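Local coordinates for response regulator receiver domain protein (CheY) (Rhodospirillum rubrum, PDB 3HEB) that probably acts as a phosphorylation-dependent switch in two-component signalling, taking up a phosphoryl group on its receiver domain, at residues V5-A17 / N31-Y45. Numbering follows the deposited sequence.
Sequences VTIVMIEDDLGHA and NEIIAFTDGTSALNY. With PO4 (phosphate ion), chain C.
Val8 overlaps two aromatic rings and an isoleucine. Its CG1 stands anti to the backbone N (chi1 178°) and meets the edge of the Phe36 ring, 3.8 Å from CE2. CG2 lies beside CG2 of Ile34 and reaches CE2 of Tyr45. On this face, Ile10 CD1 packs on Ala42 CB at 3.8 Å, seating helix 39-47 on the sheet. On the opposite face, the bent chain of Met9 brings CE to Ala35 CB.

Strands 6-10 and 33-36 run parallel. Their ladder begins with Ile7 N donating to Glu32 O (2.9 Å) and ends with Glu11 N donating to Phe36 O (3.1 Å). With the connecting helix 14-26 they form the first beta-alpha-beta unit of the CheY-like fold. Asn31 ND2 donates to Val5 O at 3.0 Å, nearly straight (167°) and in its amide plane. With an alanine in place of Asn31, Val5 O would probably lose this donor and the lead into strand 6-10 be less firmly tied.

Glu11 OE2 accepts from Asp13 N, while OE1 pairs with Lys118. Glu11 and Asp12 lie close to Asp66, the predicted phosphorylation site. A backbone-bonded strand pair with apolar faces thus leads into an acidic cluster, consistent with a receiver-domain magnesium pocket.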
loop_
_atom_site.group_PDB
_atom_site.type_symbol
_atom_site.label_atom_id
_atom_site.label_comp_id
_atom_site.label_asym_id
_atom_site.label_seq_id
_atom_site.Cartn_x
_atom_site.Cartn_y
_atom_site.Cartn_z
ATOM N N VAL A 5 -10.774 7.419 11.336
ATOM C CA VAL A 5 -9.427 7.167 10.734
ATOM C C VAL A 5 -8.555 8.421 10.818
ATOM O O VAL A 5 -8.904 9.481 10.297
ATOM C CB VAL A 5 -9.552 6.736 9.259
ATOM C CG1 VAL A 5 -8.178 6.330 8.713
ATOM C CG2 VAL A 5 -10.542 5.591 9.135
ATOM N N THR A 6 -7.416 8.296 11.485
ATOM C CA THR A 6 -6.509 9.423 11.651
ATOM C C THR A 6 -5.279 9.315 10.755
ATOM O O THR A 6 -4.665 8.246 10.644
ATOM C CB THR A 6 -6.003 9.518 13.097
ATOM O OG1 THR A 6 -5.323 8.302 13.434
ATOM C CG2 THR A 6 -7.140 9.716 14.058
ATOM N N ILE A 7 -4.922 10.421 10.113
ATOM C CA ILE A 7 -3.731 10.448 9.274
ATOM C C ILE A 7 -2.615 11.052 10.115
ATOM O O ILE A 7 -2.744 12.176 10.598
ATOM C CB ILE A 7 -3.947 11.308 8.020
ATOM C CG1 ILE A 7 -5.056 10.687 7.163
ATOM C CG2 ILE A 7 -2.653 11.416 7.241
ATOM C CD1 ILE A 7 -5.448 11.507 5.974
ATOM N N VAL A 8 -1.542 10.295 10.325
ATOM C CA VAL A 8 -0.416 10.784 11.110
ATOM C C VAL A 8 0.701 11.187 10.157
ATOM O O VAL A 8 1.323 10.335 9.530
ATOM C CB VAL A 8 0.118 9.703 12.078
ATOM C CG1 VAL A 8 1.315 10.246 12.838
ATOM C CG2 VAL A 8 -0.965 9.281 13.057
HETATM N N MSE A 9 0.948 12.488 10.038
HETATM C CA MSE A 9 1.990 12.977 9.142
HETATM C C MSE A 9 3.309 13.232 9.875
HETATM O O MSE A 9 3.389 14.094 10.754
HETATM C CB MSE A 9 1.515 14.256 8.436
HETATM C CG MSE A 9 2.535 14.901 7.502
HETATM SE SE MSE A 9 1.832 16.263 6.520
HETATM C CE MSE A 9 1.462 17.432 7.807
ATOM N N ILE A 10 4.331 12.458 9.519
ATOM C CA ILE A 10 5.661 12.597 10.113
ATOM C C ILE A 10 6.586 13.239 9.066
ATOM O O ILE A 10 7.196 12.565 8.228
ATOM C CB ILE A 10 6.219 11.222 10.558
ATOM C CG1 ILE A 10 5.216 10.537 11.501
ATOM C CG2 ILE A 10 7.572 11.407 11.257
ATOM C CD1 ILE A 10 5.595 9.107 11.876
ATOM N N GLU A 11 6.670 14.559 9.120
ATOM C CA GLU A 11 7.466 15.326 8.177
ATOM C C GLU A 11 8.084 16.500 8.928
ATOM O O GLU A 11 7.404 17.160 9.706
ATOM C CB GLU A 11 6.548 15.823 7.052
ATOM C CG GLU A 11 7.197 16.777 6.065
ATOM C CD GLU A 11 8.284 16.124 5.246
ATOM O OE1 GLU A 11 7.959 15.265 4.401
ATOM O OE2 GLU A 11 9.466 16.468 5.452
ATOM N N ASP A 12 9.370 16.753 8.700
ATOM C CA ASP A 12 10.080 17.845 9.374
ATOM C C ASP A 12 10.200 19.086 8.501
ATOM O O ASP A 12 10.392 20.186 9.019
ATOM C CB ASP A 12 11.482 17.401 9.771
ATOM C CG ASP A 12 12.360 17.152 8.570
ATOM O OD1 ASP A 12 11.889 16.473 7.626
ATOM O OD2 ASP A 12 13.515 17.630 8.572
ATOM N N ASP A 13 10.125 18.908 7.183
ATOM C CA ASP A 13 10.208 20.038 6.272
ATOM C C ASP A 13 8.862 20.724 6.354
ATOM O O ASP A 13 7.853 20.182 5.909
ATOM C CB ASP A 13 10.467 19.583 4.835
ATOM C CG ASP A 13 10.692 20.753 3.884
ATOM O OD1 ASP A 13 11.636 20.694 3.077
ATOM O OD2 ASP A 13 9.924 21.732 3.940
ATOM N N LEU A 14 8.847 21.916 6.935
ATOM C CA LEU A 14 7.613 22.652 7.105
ATOM C C LEU A 14 6.986 23.041 5.788
ATOM O O LEU A 14 5.767 23.204 5.689
ATOM C CB LEU A 14 7.864 23.886 7.964
ATOM C CG LEU A 14 8.249 23.520 9.400
ATOM C CD1 LEU A 14 8.429 24.800 10.214
ATOM C CD2 LEU A 14 7.156 22.647 10.016
ATOM N N GLY A 15 7.813 23.189 4.768
ATOM C CA GLY A 15 7.260 23.545 3.483
ATOM C C GLY A 15 6.495 22.381 2.881
ATOM O O GLY A 15 5.409 22.559 2.341
ATOM N N HIS A 16 7.057 21.181 2.979
ATOM C CA HIS A 16 6.398 19.999 2.450
ATOM C C HIS A 16 5.210 19.637 3.316
ATOM O O HIS A 16 4.169 19.209 2.812
ATOM C CB HIS A 16 7.366 18.821 2.399
ATOM C CG HIS A 16 8.483 18.998 1.420
ATOM N ND1 HIS A 16 9.380 17.995 1.120
ATOM C CD2 HIS A 16 8.874 20.077 0.697
ATOM C CE1 HIS A 16 10.273 18.445 0.258
ATOM N NE2 HIS A 16 9.985 19.707 -0.011
ATOM N N ALA A 17 5.358 19.815 4.623
ATOM C CA ALA A 17 4.273 19.493 5.534
ATOM C C ALA A 17 3.021 20.293 5.203
ATOM O O ALA A 17 1.918 19.762 5.258
ATOM C CB ALA A 17 4.695 19.755 6.973
ATOM N N ASN A 31 -10.364 14.017 7.074
ATOM C CA ASN A 31 -9.861 13.292 8.235
ATOM C C ASN A 31 -8.886 14.092 9.099
ATOM O O ASN A 31 -8.141 14.946 8.611
ATOM C CB ASN A 31 -9.183 11.984 7.805
ATOM C CG ASN A 31 -10.141 11.030 7.121
ATOM O OD1 ASN A 31 -10.592 11.280 6.001
ATOM N ND2 ASN A 31 -10.469 9.930 7.798
ATOM N N GLU A 32 -8.910 13.808 10.397
ATOM C CA GLU A 32 -8.019 14.464 11.335
ATOM C C GLU A 32 -6.590 14.120 10.935
ATOM O O GLU A 32 -6.286 12.971 10.611
ATOM C CB GLU A 32 -8.284 13.961 12.756
ATOM C CG GLU A 32 -8.361 12.428 12.858
ATOM C CD GLU A 32 -9.795 11.871 12.770
ATOM O OE1 GLU A 32 -10.503 11.897 13.811
ATOM O OE2 GLU A 32 -10.210 11.415 11.672
ATOM N N ILE A 33 -5.722 15.124 10.942
ATOM C CA ILE A 33 -4.325 14.924 10.614
ATOM C C ILE A 33 -3.521 15.458 11.776
ATOM O O ILE A 33 -3.622 16.642 12.103
ATOM C CB ILE A 33 -3.899 15.716 9.373
ATOM C CG1 ILE A 33 -4.518 15.104 8.119
ATOM C CG2 ILE A 33 -2.377 15.730 9.272
ATOM C CD1 ILE A 33 -4.332 15.960 6.883
ATOM N N ILE A 34 -2.746 14.588 12.415
ATOM C CA ILE A 34 -1.903 15.010 13.520
ATOM C C ILE A 34 -0.468 14.961 12.985
ATOM O O ILE A 34 0.021 13.909 12.554
ATOM C CB ILE A 34 -2.100 14.106 14.767
ATOM C CG1 ILE A 34 -1.228 14.614 15.913
ATOM C CG2 ILE A 34 -1.766 12.675 14.454
ATOM C CD1 ILE A 34 -1.558 13.997 17.242
ATOM N N ALA A 35 0.179 16.125 12.981
ATOM C CA ALA A 35 1.532 16.279 12.454
ATOM C C ALA A 35 2.656 16.297 13.489
ATOM O O ALA A 35 2.512 16.845 14.578
ATOM C CB ALA A 35 1.598 17.545 11.619
ATOM N N PHE A 36 3.782 15.693 13.129
ATOM C CA PHE A 36 4.954 15.658 13.994
ATOM C C PHE A 36 6.149 16.050 13.134
ATOM O O PHE A 36 6.338 15.500 12.046
ATOM C CB PHE A 36 5.167 14.253 14.574
ATOM C CG PHE A 36 4.052 13.794 15.461
ATOM C CD1 PHE A 36 3.796 14.438 16.670
ATOM C CD2 PHE A 36 3.220 12.755 15.065
ATOM C CE1 PHE A 36 2.721 14.058 17.467
ATOM C CE2 PHE A 36 2.142 12.365 15.851
ATOM C CZ PHE A 36 1.889 13.018 17.056
ATOM N N THR A 37 6.950 17.001 13.610
ATOM C CA THR A 37 8.110 17.440 12.847
ATOM C C THR A 37 9.406 16.750 13.253
ATOM O O THR A 37 10.471 17.068 12.729
ATOM C CB THR A 37 8.288 18.975 12.920
ATOM O OG1 THR A 37 8.402 19.394 14.284
ATOM C CG2 THR A 37 7.092 19.663 12.287
ATOM N N ASP A 38 9.312 15.814 14.190
ATOM C CA ASP A 38 10.473 15.041 14.635
ATOM C C ASP A 38 9.996 13.625 14.942
ATOM O O ASP A 38 8.827 13.419 15.257
ATOM C CB ASP A 38 11.119 15.669 15.878
ATOM C CG ASP A 38 10.238 15.588 17.103
ATOM O OD1 ASP A 38 10.043 14.481 17.639
ATOM O OD2 ASP A 38 9.732 16.642 17.534
ATOM N N GLY A 39 10.904 12.657 14.845
ATOM C CA GLY A 39 10.545 11.272 15.094
ATOM C C GLY A 39 10.240 10.908 16.534
ATOM O O GLY A 39 9.451 9.995 16.786
ATOM N N THR A 40 10.870 11.609 17.476
ATOM C CA THR A 40 10.690 11.363 18.907
ATOM C C THR A 40 9.241 11.509 19.344
ATOM O O THR A 40 8.643 10.584 19.890
ATOM C CB THR A 40 11.553 12.338 19.744
ATOM O OG1 THR A 40 12.940 12.047 19.531
ATOM C CG2 THR A 40 11.235 12.221 21.227
ATOM N N SER A 41 8.686 12.690 19.108
ATOM C CA SER A 41 7.311 12.973 19.473
ATOM C C SER A 41 6.372 12.056 18.710
ATOM O O SER A 41 5.343 11.638 19.239
ATOM C CB SER A 41 6.977 14.434 19.171
ATOM O OG SER A 41 7.291 14.759 17.831
ATOM N N ALA A 42 6.736 11.744 17.465
ATOM C CA ALA A 42 5.920 10.868 16.627
ATOM C C ALA A 42 5.854 9.474 17.248
ATOM O O ALA A 42 4.781 8.876 17.321
ATOM C CB ALA A 42 6.489 10.801 15.212
ATOM N N LEU A 43 6.993 8.959 17.698
ATOM C CA LEU A 43 7.020 7.648 18.332
ATOM C C LEU A 43 6.301 7.729 19.680
ATOM O O LEU A 43 5.668 6.769 20.117
ATOM C CB LEU A 43 8.461 7.170 18.537
ATOM C CG LEU A 43 9.241 6.777 17.280
ATOM C CD1 LEU A 43 10.697 6.514 17.645
ATOM C CD2 LEU A 43 8.622 5.537 16.650
ATOM N N ASN A 44 6.405 8.882 20.338
ATOM C CA ASN A 44 5.739 9.087 21.623
ATOM C C ASN A 44 4.230 8.865 21.493
ATOM O O ASN A 44 3.620 8.129 22.271
ATOM C CB ASN A 44 5.981 10.503 22.129
ATOM C CG ASN A 44 5.044 10.873 23.252
ATOM O OD1 ASN A 44 5.090 10.281 24.330
ATOM N ND2 ASN A 44 4.168 11.845 23.002
ATOM N N TYR A 45 3.641 9.522 20.499
ATOM C CA TYR A 45 2.211 9.428 20.232
ATOM C C TYR A 45 1.784 8.005 19.884
ATOM O O TYR A 45 0.784 7.498 20.387
ATOM C CB TYR A 45 1.851 10.364 19.074
ATOM C CG TYR A 45 0.451 10.161 18.539
ATOM C CD1 TYR A 45 -0.666 10.553 19.288
ATOM C CD2 TYR A 45 0.237 9.542 17.305
ATOM C CE1 TYR A 45 -1.955 10.334 18.829
ATOM C CE2 TYR A 45 -1.059 9.315 16.832
ATOM C CZ TYR A 45 -2.151 9.712 17.602
ATOM O OH TYR A 45 -3.432 9.480 17.159
HETATM P P PO4 C . 11.436 19.956 -3.594
HETATM O O1 PO4 C . 10.646 20.842 -4.658
HETATM O O2 PO4 C . 11.595 20.747 -2.228
HETATM O O3 PO4 C . 10.643 18.613 -3.326
HETATM O O4 PO4 C . 12.877 19.612 -4.158
#